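PDB 3K9D: aldehyde dehydrogenase from Listeria monocytogenes, which probably oxidises aldehyde or oxo groups, passing the electrons to NAD or NADP, as aldehyde dehydrogenases generally do. Local coordinates for residues Ala50-Thr62 / Pro145-Ile157; Ala207-Pro219 / Thr419-Ser431. All blocks are in the same frame, centred on the assembly; numbering follows the deposited sequence.

Interaction 1 of 2, residues Ala50-Thr62 / Pro145-Ile157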
loop_
_atom_site.group_PDB
_atom_site.type_symbol
_atom_site.label_atom_id
_atom_site.label_comp_id
_atom_site.label_asym_id
_atom_site.label_seq_id
_atom_site.Cartn_x
_atom_site.Cartn_y
_atom_site.Cartn_z
ATOM N N ALA A 50 29.023 8.389 13.569
ATOM C CA ALA A 50 29.041 7.217 14.441
ATOM C C ALA A 50 29.211 5.881 13.687
ATOM O O ALA A 50 29.018 4.806 14.271
ATOM C CB ALA A 50 27.765 7.186 15.292
ATOM N N ARG A 51 29.589 5.940 12.414
ATOM C CA ARG A 51 29.707 4.726 11.577
ATOM C C ARG A 51 30.536 3.564 12.164
ATOM O O ARG A 51 30.101 2.416 12.128
ATOM C CB ARG A 51 30.182 5.057 10.149
ATOM C CG ARG A 51 31.615 5.589 10.012
ATOM C CD ARG A 51 31.809 6.178 8.623
ATOM N NE ARG A 51 33.084 6.877 8.435
ATOM C CZ ARG A 51 33.320 8.144 8.770
ATOM N NH1 ARG A 51 32.383 8.883 9.359
ATOM N NH2 ARG A 51 34.521 8.667 8.549
ATOM N N GLU A 52 31.698 3.877 12.732
ATOM C CA GLU A 52 32.574 2.874 13.314
ATOM C C GLU A 52 32.037 2.344 14.641
ATOM O O GLU A 52 32.009 1.134 14.855
ATOM C CB GLU A 52 33.985 3.455 13.490
ATOM C CG GLU A 52 34.648 3.847 12.163
ATOM C CD GLU A 52 35.388 2.690 11.492
ATOM O OE1 GLU A 52 35.468 1.594 12.084
ATOM O OE2 GLU A 52 35.907 2.889 10.376
ATOM N N LYS A 53 31.628 3.268 15.514
ATOM C CA LYS A 53 31.016 2.965 16.806
ATOM C C LYS A 53 29.858 1.976 16.731
ATOM O O LYS A 53 29.834 0.982 17.461
ATOM C CB LYS A 53 30.544 4.257 17.491
ATOM C CG LYS A 53 29.812 3.999 18.793
ATOM C CD LYS A 53 29.669 5.232 19.654
ATOM C CE LYS A 53 29.272 4.829 21.056
ATOM N NZ LYS A 53 28.797 5.989 21.853
ATOM N N LEU A 54 28.914 2.268 15.841
ATOM C CA LEU A 54 27.684 1.498 15.712
ATOM C C LEU A 54 27.904 0.156 15.025
ATOM O O LEU A 54 27.348 -0.853 15.459
ATOM C CB LEU A 54 26.627 2.327 14.980
ATOM C CG LEU A 54 26.213 3.593 15.734
ATOM C CD1 LEU A 54 25.309 4.450 14.862
ATOM C CD2 LEU A 54 25.547 3.232 17.091
ATOM N N ALA A 55 28.720 0.148 13.965
ATOM C CA ALA A 55 29.162 -1.098 13.309
ATOM C C ALA A 55 29.818 -2.064 14.294
ATOM O O ALA A 55 29.476 -3.242 14.303
ATOM C CB ALA A 55 30.125 -0.796 12.171
ATOM N N LYS A 56 30.743 -1.563 15.126
ATOM C CA LYS A 56 31.402 -2.409 16.142
ATOM C C LYS A 56 30.433 -2.926 17.203
ATOM O O LYS A 56 30.499 -4.098 17.551
ATOM C CB LYS A 56 32.600 -1.710 16.808
ATOM C CG LYS A 56 33.527 -2.638 17.632
ATOM C CD LYS A 56 33.846 -3.964 16.912
ATOM C CE LYS A 56 34.980 -4.705 17.574
ATOM N NZ LYS A 56 34.789 -6.175 17.582
ATOM N N MET A 57 29.543 -2.059 17.706
ATOM C CA MET A 57 28.482 -2.478 18.642
ATOM C C MET A 57 27.652 -3.645 18.078
ATOM O O MET A 57 27.493 -4.678 18.736
ATOM C CB MET A 57 27.565 -1.303 19.043
ATOM C CG MET A 57 28.200 -0.298 20.004
ATOM S SD MET A 57 27.113 1.025 20.602
ATOM C CE MET A 57 26.355 0.194 22.005
ATOM N N ALA A 58 27.172 -3.490 16.848
ATOM C CA ALA A 58 26.318 -4.493 16.203
ATOM C C ALA A 58 27.065 -5.809 15.962
ATOM O O ALA A 58 26.498 -6.895 16.149
ATOM C CB ALA A 58 25.749 -3.945 14.897
ATOM N N HIS A 59 28.337 -5.697 15.580
ATOM C CA HIS A 59 29.205 -6.851 15.356
ATOM C C HIS A 59 29.438 -7.623 16.655
ATOM O O HIS A 59 29.325 -8.849 16.669
ATOM C CB HIS A 59 30.540 -6.412 14.715
ATOM C CG HIS A 59 31.480 -7.543 14.429
ATOM N ND1 HIS A 59 32.714 -7.661 15.034
ATOM C CD2 HIS A 59 31.365 -8.610 13.605
ATOM C CE1 HIS A 59 33.313 -8.755 14.602
ATOM N NE2 HIS A 59 32.514 -9.351 13.736
ATOM N N GLU A 60 29.730 -6.905 17.744
ATOM C CA GLU A 60 29.983 -7.529 19.041
ATOM C C GLU A 60 28.716 -8.139 19.659
ATOM O O GLU A 60 28.760 -9.228 20.237
ATOM C CB GLU A 60 30.591 -6.526 20.032
ATOM C CG GLU A 60 32.009 -6.024 19.723
ATOM C CD GLU A 60 32.416 -4.831 20.605
ATOM O OE1 GLU A 60 31.529 -4.226 21.247
ATOM O OE2 GLU A 60 33.623 -4.496 20.651
ATOM N N GLU A 61 27.599 -7.420 19.566
ATOM C CA GLU A 61 26.353 -7.869 20.189
ATOM C C GLU A 61 25.741 -9.076 19.487
ATOM O O GLU A 61 25.410 -10.061 20.135
ATOM C CB GLU A 61 25.322 -6.744 20.232
ATOM C CG GLU A 61 24.236 -6.957 21.291
ATOM C CD GLU A 61 23.264 -5.805 21.341
ATOM O OE1 GLU A 61 23.450 -4.847 20.562
ATOM O OE2 GLU A 61 22.316 -5.866 22.154
ATOM N N THR A 62 25.593 -8.990 18.169
ATOM C CA THR A 62 24.898 -10.037 17.401
ATOM C C THR A 62 25.805 -11.225 17.102
ATOM O O THR A 62 25.340 -12.365 16.973
ATOM C CB THR A 62 24.341 -9.511 16.054
ATOM O OG1 THR A 62 25.419 -9.037 15.222
ATOM C CG2 THR A 62 23.330 -8.383 16.271
ATOM N N PRO A 145 15.885 -8.455 19.809
ATOM C CA PRO A 145 16.493 -8.534 21.143
ATOM C C PRO A 145 17.997 -8.832 21.135
ATOM O O PRO A 145 18.702 -8.430 22.064
ATOM C CB PRO A 145 15.716 -9.670 21.828
ATOM C CG PRO A 145 15.103 -10.450 20.730
ATOM C CD PRO A 145 14.820 -9.463 19.640
ATOM N N ASN A 146 18.478 -9.474 20.068
ATOM C CA ASN A 146 19.907 -9.745 19.889
ATOM C C ASN A 146 20.738 -8.548 19.433
ATOM O O ASN A 146 21.964 -8.638 19.340
ATOM C CB ASN A 146 20.107 -10.940 18.957
ATOM C CG ASN A 146 19.605 -12.228 19.568
ATOM O OD1 ASN A 146 19.440 -12.324 20.787
ATOM N ND2 ASN A 146 19.365 -13.224 18.733
ATOM N N ALA A 147 20.072 -7.430 19.162
ATOM C CA ALA A 147 20.751 -6.207 18.750
ATOM C C ALA A 147 20.270 -4.994 19.545
ATOM O O ALA A 147 20.441 -3.861 19.096
ATOM C CB ALA A 147 20.566 -5.976 17.253
ATOM N N LEU A 148 19.691 -5.235 20.723
ATOM C CA LEU A 148 19.026 -4.188 21.514
ATOM C C LEU A 148 19.922 -2.978 21.790
ATOM O O LEU A 148 19.555 -1.851 21.458
ATOM C CB LEU A 148 18.473 -4.762 22.827
ATOM C CG LEU A 148 17.787 -3.818 23.833
ATOM C CD1 LEU A 148 16.530 -3.217 23.236
ATOM C CD2 LEU A 148 17.440 -4.556 25.116
ATOM N N LYS A 149 21.102 -3.236 22.353
ATOM C CA LYS A 149 22.037 -2.198 22.771
ATOM C C LYS A 149 22.524 -1.298 21.627
ATOM O O LYS A 149 22.563 -0.073 21.768
ATOM C CB LYS A 149 23.218 -2.836 23.506
ATOM C CG LYS A 149 22.926 -3.184 24.972
ATOM C CD LYS A 149 23.888 -4.261 25.466
ATOM C CE LYS A 149 24.272 -4.061 26.920
ATOM N NZ LYS A 149 25.234 -5.115 27.350
ATOM N N ALA A 150 22.868 -1.917 20.507
ATOM C CA ALA A 150 23.335 -1.219 19.309
ATOM C C ALA A 150 22.237 -0.361 18.681
ATOM O O ALA A 150 22.490 0.762 18.225
ATOM C CB ALA A 150 23.878 -2.233 18.293
ATOM N N ILE A 151 21.012 -0.889 18.676
ATOM C CA ILE A 151 19.857 -0.174 18.133
ATOM C C ILE A 151 19.525 1.027 19.006
ATOM O O ILE A 151 19.414 2.124 18.493
ATOM C CB ILE A 151 18.628 -1.086 17.935
ATOM C CG1 ILE A 151 18.920 -2.143 16.858
ATOM C CG2 ILE A 151 17.437 -0.290 17.449
ATOM C CD1 ILE A 151 17.992 -3.314 16.909
ATOM N N LEU A 152 19.409 0.796 20.312
ATOM C CA LEU A 152 19.161 1.843 21.295
ATOM C C LEU A 152 20.175 2.962 21.209
ATOM O O LEU A 152 19.791 4.125 21.236
ATOM C CB LEU A 152 19.121 1.275 22.722
ATOM C CG LEU A 152 17.859 0.562 23.216
ATOM C CD1 LEU A 152 18.063 0.119 24.647
ATOM C CD2 LEU A 152 16.657 1.500 23.110
ATOM N N GLU A 153 21.455 2.610 21.064
ATOM C CA GLU A 153 22.519 3.615 20.943
ATOM C C GLU A 153 22.506 4.390 19.619
ATOM O O GLU A 153 22.750 5.592 19.624
ATOM C CB GLU A 153 23.904 3.019 21.265
ATOM C CG GLU A 153 25.092 3.970 21.069
ATOM C CD GLU A 153 25.157 5.103 22.096
ATOM O OE1 GLU A 153 24.271 5.211 22.963
ATOM O OE2 GLU A 153 26.112 5.891 22.030
ATOM N N THR A 154 22.188 3.717 18.510
ATOM C CA THR A 154 21.874 4.382 17.220
ATOM C C THR A 154 20.715 5.373 17.360
ATOM O O THR A 154 20.791 6.509 16.878
ATOM C CB THR A 154 21.465 3.365 16.121
ATOM O OG1 THR A 154 22.390 2.275 16.098
ATOM C CG2 THR A 154 21.416 4.021 14.741
ATOM N N VAL A 155 19.645 4.924 18.019
ATOM C CA VAL A 155 18.489 5.769 18.272
ATOM C C VAL A 155 18.869 6.956 19.152
ATOM O O VAL A 155 18.544 8.091 18.814
ATOM C CB VAL A 155 17.292 4.968 18.867
ATOM C CG1 VAL A 155 16.203 5.920 19.413
ATOM C CG2 VAL A 155 16.717 4.044 17.815
ATOM N N ARG A 156 19.588 6.699 20.245
ATOM C CA ARG A 156 20.060 7.768 21.136
ATOM C C ARG A 156 20.865 8.842 20.391
ATOM O O ARG A 156 20.620 10.045 20.571
ATOM C CB ARG A 156 20.901 7.184 22.274
ATOM C CG ARG A 156 21.117 8.160 23.449
ATOM C CD ARG A 156 22.256 7.730 24.349
ATOM N NE ARG A 156 23.553 7.734 23.661
ATOM C CZ ARG A 156 24.361 8.786 23.556
ATOM N NH1 ARG A 156 24.023 9.955 24.099
ATOM N NH2 ARG A 156 25.518 8.672 22.911
ATOM N N ILE A 157 21.798 8.397 19.544
ATOM C CA ILE A 157 22.705 9.289 18.802
ATOM C C ILE A 157 21.992 10.168 17.766
ATOM O O ILE A 157 22.179 11.382 17.755
ATOM C CB ILE A 157 23.891 8.508 18.149
ATOM C CG1 ILE A 157 24.921 8.120 19.218
ATOM C CG2 ILE A 157 24.575 9.325 17.044
ATOM C CD1 ILE A 157 26.001 7.166 18.720
#
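Helix 51-62 and the first turns of the helix that starts at Leu148 pack nearly antiparallel, their axes 8.5 Å apart and inclined at 161°. The backbones come nearest at Met57 and Ala150, where CA lies 5.3 Å from CA; the small methyl of Ala150 permits this, meeting Met57 CB and the backbone of Ala58. At the C-terminal end of helix 51-62, Glu61 binds the amino end of the other helix, just past its N-cap residue Ala147. Its side chain runs out extended, CG anti to the backbone N (chi1 -159°), and the carboxylate spans two first-turn amides: Lys149 N gives a 2.9 Å bond to Glu61 OE2 on its syn lone pair, and Ala150 N gives a 3.0 Å bond to Glu61 OE1. A negative group suits this N-terminus, where amides lack helical acceptors and the helix dipole would probably favour it. Farther along, Leu54 fits as a knob among Ala150, Glu153, Thr154 and Ile157. Thr154 OG1 lies 3.4 Å from Leu54 CD2 and spends its hydrogen on Ala150 O, so a polar atom is tolerated beside the leucine. Met57 SD rests 3.6 Å from Glu153 CG, the two side chains crossing at about a right angle. At the outer margin Lys53 NZ forms a 2.7 Å salt bridge with Glu153 OE2, while Arg156 grips the same carboxylate side-on through NE and NH2. Around the pair, helix 121-134 receives Ala58 and Thr154, helix 67-85 borders Leu54 and Ala55, and strand 138-143 meets Ile151 and Val155.

Interaction 2 of 2, residues Ala207-Pro219 / Thr419-Ser431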
loop_
_atom_site.group_PDB
_atom_site.type_symbol
_atom_site.label_atom_id
_atom_site.label_comp_id
_atom_site.label_asym_id
_atom_site.label_seq_id
_atom_site.Cartn_x
_atom_site.Cartn_y
_atom_site.Cartn_z
ATOM N N ALA A 207 2.335 -8.501 10.562
ATOM C CA ALA A 207 2.109 -7.092 10.249
ATOM C C ALA A 207 0.859 -6.907 9.384
ATOM O O ALA A 207 0.091 -5.958 9.572
ATOM C CB ALA A 207 3.327 -6.504 9.553
ATOM N N TYR A 208 0.650 -7.822 8.443
ATOM C CA TYR A 208 -0.538 -7.755 7.594
ATOM C C TYR A 208 -1.797 -8.316 8.256
ATOM O O TYR A 208 -2.896 -8.246 7.685
ATOM C CB TYR A 208 -0.281 -8.402 6.229
ATOM C CG TYR A 208 0.503 -7.503 5.310
ATOM C CD1 TYR A 208 -0.111 -6.432 4.651
ATOM C CD2 TYR A 208 1.870 -7.711 5.113
ATOM C CE1 TYR A 208 0.624 -5.594 3.800
ATOM C CE2 TYR A 208 2.614 -6.885 4.280
ATOM C CZ TYR A 208 1.992 -5.836 3.625
ATOM O OH TYR A 208 2.752 -5.029 2.807
ATOM N N SER A 209 -1.633 -8.842 9.470
ATOM C CA SER A 209 -2.745 -9.324 10.279
ATOM C C SER A 209 -3.060 -8.405 11.470
ATOM O O SER A 209 -3.931 -8.717 12.282
ATOM C CB SER A 209 -2.448 -10.740 10.763
ATOM O OG SER A 209 -2.107 -11.566 9.659
ATOM N N SER A 210 -2.370 -7.270 11.540
ATOM C CA SER A 210 -2.411 -6.353 12.689
ATOM C C SER A 210 -3.612 -5.391 12.733
ATOM O O SER A 210 -3.939 -4.837 13.800
ATOM C CB SER A 210 -1.128 -5.526 12.721
ATOM O OG SER A 210 -1.050 -4.664 11.595
ATOM N N GLY A 211 -4.250 -5.178 11.581
ATOM C CA GLY A 211 -5.281 -4.146 11.456
ATOM C C GLY A 211 -4.734 -2.794 11.037
ATOM O O GLY A 211 -5.498 -1.875 10.770
ATOM N N THR A 212 -3.405 -2.678 10.994
ATOM C CA THR A 212 -2.690 -1.449 10.614
ATOM C C THR A 212 -2.077 -1.660 9.246
ATOM O O THR A 212 -1.585 -2.761 8.975
ATOM C CB THR A 212 -1.558 -1.135 11.638
ATOM O OG1 THR A 212 -2.132 -0.951 12.937
ATOM C CG2 THR A 212 -0.745 0.108 11.273
ATOM N N PRO A 213 -2.115 -0.629 8.367
ATOM C CA PRO A 213 -1.387 -0.686 7.088
ATOM C C PRO A 213 0.067 -1.107 7.258
ATOM O O PRO A 213 0.772 -0.559 8.096
ATOM C CB PRO A 213 -1.453 0.753 6.585
ATOM C CG PRO A 213 -2.739 1.272 7.144
ATOM C CD PRO A 213 -2.892 0.621 8.495
ATOM N N ALA A 214 0.489 -2.090 6.473
ATOM C CA ALA A 214 1.852 -2.603 6.535
ATOM C C ALA A 214 2.551 -2.548 5.193
ATOM O O ALA A 214 1.932 -2.579 4.135
ATOM C CB ALA A 214 1.859 -4.033 7.058
ATOM N N ILE A 215 3.866 -2.441 5.250
ATOM C CA ILE A 215 4.673 -2.719 4.089
ATOM C C ILE A 215 5.765 -3.704 4.464
ATOM O O ILE A 215 6.623 -3.435 5.308
ATOM C CB ILE A 215 5.148 -1.437 3.348
ATOM C CG1 ILE A 215 6.452 -1.698 2.593
ATOM C CG2 ILE A 215 5.186 -0.225 4.278
ATOM C CD1 ILE A 215 7.016 -0.464 2.034
ATOM N N GLY A 216 5.687 -4.869 3.834
ATOM C CA GLY A 216 6.524 -5.997 4.184
ATOM C C GLY A 216 7.645 -6.288 3.217
ATOM O O GLY A 216 7.669 -5.801 2.087
ATOM N N VAL A 217 8.592 -7.085 3.688
ATOM C CA VAL A 217 9.664 -7.599 2.844
ATOM C C VAL A 217 9.381 -9.082 2.632
ATOM O O VAL A 217 8.423 -9.621 3.193
ATOM C CB VAL A 217 11.053 -7.365 3.494
ATOM C CG1 VAL A 217 11.278 -5.867 3.764
ATOM C CG2 VAL A 217 11.199 -8.174 4.785
ATOM N N GLY A 218 10.181 -9.744 1.805
ATOM C CA GLY A 218 10.072 -11.191 1.669
ATOM C C GLY A 218 11.451 -11.817 1.832
ATOM O O GLY A 218 12.446 -11.087 1.935
ATOM N N PRO A 219 11.518 -13.164 1.867
ATOM C CA PRO A 219 12.810 -13.849 1.863
ATOM C C PRO A 219 13.512 -13.620 0.526
ATOM O O PRO A 219 12.872 -13.690 -0.527
ATOM C CB PRO A 219 12.435 -15.324 2.022
ATOM C CG PRO A 219 11.020 -15.331 2.518
ATOM C CD PRO A 219 10.393 -14.117 1.909
ATOM N N THR A 419 14.952 -1.391 3.145
ATOM C CA THR A 419 13.647 -2.076 3.098
ATOM C C THR A 419 13.244 -2.293 1.641
ATOM O O THR A 419 12.880 -1.363 0.923
ATOM C CB THR A 419 12.561 -1.341 3.931
ATOM O OG1 THR A 419 12.938 -1.390 5.307
ATOM C CG2 THR A 419 11.171 -2.001 3.785
ATOM N N LEU A 420 13.353 -3.547 1.221
ATOM C CA LEU A 420 13.185 -3.931 -0.153
ATOM C C LEU A 420 11.857 -4.674 -0.253
ATOM O O LEU A 420 11.749 -5.820 0.183
ATOM C CB LEU A 420 14.380 -4.812 -0.588
ATOM C CG LEU A 420 15.798 -4.268 -0.294
ATOM C CD1 LEU A 420 16.897 -5.165 -0.872
ATOM C CD2 LEU A 420 15.989 -2.872 -0.827
ATOM N N GLY A 421 10.832 -4.005 -0.779
ATOM C CA GLY A 421 9.505 -4.617 -0.853
ATOM C C GLY A 421 9.485 -5.760 -1.849
ATOM O O GLY A 421 10.179 -5.696 -2.864
ATOM N N CYS A 422 8.722 -6.813 -1.542
ATOM C CA CYS A 422 8.588 -7.956 -2.444
ATOM C C CYS A 422 7.335 -7.886 -3.322
ATOM O O CYS A 422 7.140 -8.730 -4.211
ATOM C CB CYS A 422 8.653 -9.289 -1.689
ATOM S SG CYS A 422 7.498 -9.493 -0.314
ATOM N N GLY A 423 6.487 -6.880 -3.081
ATOM C CA GLY A 423 5.268 -6.752 -3.858
ATOM C C GLY A 423 4.256 -7.832 -3.575
ATOM O O GLY A 423 4.422 -8.638 -2.649
ATOM N N ALA A 424 3.206 -7.854 -4.393
ATOM C CA ALA A 424 2.088 -8.764 -4.197
ATOM C C ALA A 424 2.459 -10.243 -4.263
ATOM O O ALA A 424 1.926 -11.037 -3.485
ATOM C CB ALA A 424 1.002 -8.460 -5.181
ATOM N N VAL A 425 3.369 -10.613 -5.168
ATOM C CA VAL A 425 3.733 -12.027 -5.362
ATOM C C VAL A 425 4.389 -12.607 -4.102
ATOM O O VAL A 425 4.199 -13.777 -3.775
ATOM C CB VAL A 425 4.553 -12.285 -6.679
ATOM C CG1 VAL A 425 5.969 -11.798 -6.569
ATOM C CG2 VAL A 425 4.518 -13.768 -7.080
ATOM N N GLY A 426 5.080 -11.753 -3.358
ATOM C CA GLY A 426 5.647 -12.131 -2.075
ATOM C C GLY A 426 4.784 -11.793 -0.871
ATOM O O GLY A 426 5.210 -11.994 0.261
ATOM N N GLY A 427 3.571 -11.288 -1.106
ATOM C CA GLY A 427 2.631 -10.969 -0.024
ATOM C C GLY A 427 2.729 -9.586 0.599
ATOM O O GLY A 427 2.274 -9.373 1.736
ATOM N N SER A 428 3.319 -8.644 -0.136
ATOM C CA SER A 428 3.482 -7.271 0.336
ATOM C C SER A 428 2.678 -6.251 -0.470
ATOM O O SER A 428 2.214 -6.537 -1.574
ATOM C CB SER A 428 4.968 -6.880 0.354
ATOM O OG SER A 428 5.148 -5.533 0.771
ATOM N N SER A 429 2.535 -5.054 0.096
ATOM C CA SER A 429 1.815 -3.944 -0.535
ATOM C C SER A 429 2.643 -3.151 -1.547
ATOM O O SER A 429 2.096 -2.348 -2.308
ATOM C CB SER A 429 1.312 -2.990 0.541
ATOM O OG SER A 429 2.400 -2.488 1.302
ATOM N N SER A 430 3.956 -3.356 -1.539
ATOM C CA SER A 430 4.854 -2.596 -2.395
ATOM C C SER A 430 6.026 -3.425 -2.894
ATOM O O SER A 430 6.581 -4.234 -2.154
ATOM C CB SER A 430 5.431 -1.411 -1.625
ATOM O OG SER A 430 6.223 -0.597 -2.477
ATOM N N SER A 431 6.429 -3.163 -4.132
ATOM C CA SER A 431 7.618 -3.764 -4.727
ATOM C C SER A 431 8.784 -2.775 -4.672
ATOM O O SER A 431 9.867 -3.038 -5.208
ATOM C CB SER A 431 7.335 -4.127 -6.188
ATOM O OG SER A 431 6.921 -2.972 -6.908
HETATM O O HOH W 1 11.355 -8.618 -0.444
#
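Tyr208 OH accepts a 2.7 Å hydrogen bond from Ser429 N, joining the turn that follows helix 201-207 to the glycine- and serine-rich loop 419-431, in what is probably the Rossmann-like cofactor-binding domain of the aldehyde dehydrogenase fold. Segment 207-219, which also holds the tyrosine, carries strand 214-216, a short strand of the mixed sheet paired in parallel with strand 192-197. Two serine hydroxyls bind carbonyls of this strand. Ser429 OG donates to Ala214 O over 2.9 Å, in the carbonyl plane and on a lone pair; its chi1 of 59° sets OG between its own N and carbonyl carbon. Ser428 OG donates to Gly216 O, also 2.9 Å, but tilted 32° from the carbonyl plane. Serine suits both places, being short enough to reach a backbone oxygen of the neighbouring segment.

The tyrosine is positioned from its own segment: Ala214 CB sits over the centre of one ring face, 3.7 Å above the plane, and Gly216 N donates to the same phenolic oxygen. Gly427 O also lies over a face of the ring, 3.6 Å from Tyr208 CE2. Glycine fits at Gly216, where any CB would be crowded by the tyrosine ring, and at Gly218, where one would run into the sulfur of Cys422. Apolar contact is slight, with Val217 CG1 meeting Thr419 CG2 at 3.9 Å. Farther out, Thr419 OG1 bonds to Thr198 and Gly421 O to Arg396. Pro213 packs on Gly427 of the second subunit, to which the backbones of Tyr208 and Gly211 also hydrogen-bond, placing the contact at the dimer interface. Beyond the strand, one water accepts from Gly218 N at 2.8 Å and donates to Leu420 O at 2.9 Å.

The two contacts share no helix or strand: their centres lie 26 Å apart and their nearest atoms about 13 Å apart, and both segments of interaction 1 precede those of interaction 2 in the chain, except that loop 419-431 follows much later. The mixed sheet relates them, since strand 138-143, against which helix 148-164 packs, belongs to the same sheet as strand 214-216 of interaction 2. Interaction 1 is partly buried, with apolar side chains inside and charged groups at its margins, as befits a helix pair with one side toward solvent. Interaction 2 is mostly buried and relies on uncharged hydroxyls, backbone carbonyls and glycines. The second subunit reaches interaction 2 but does not touch interaction 1.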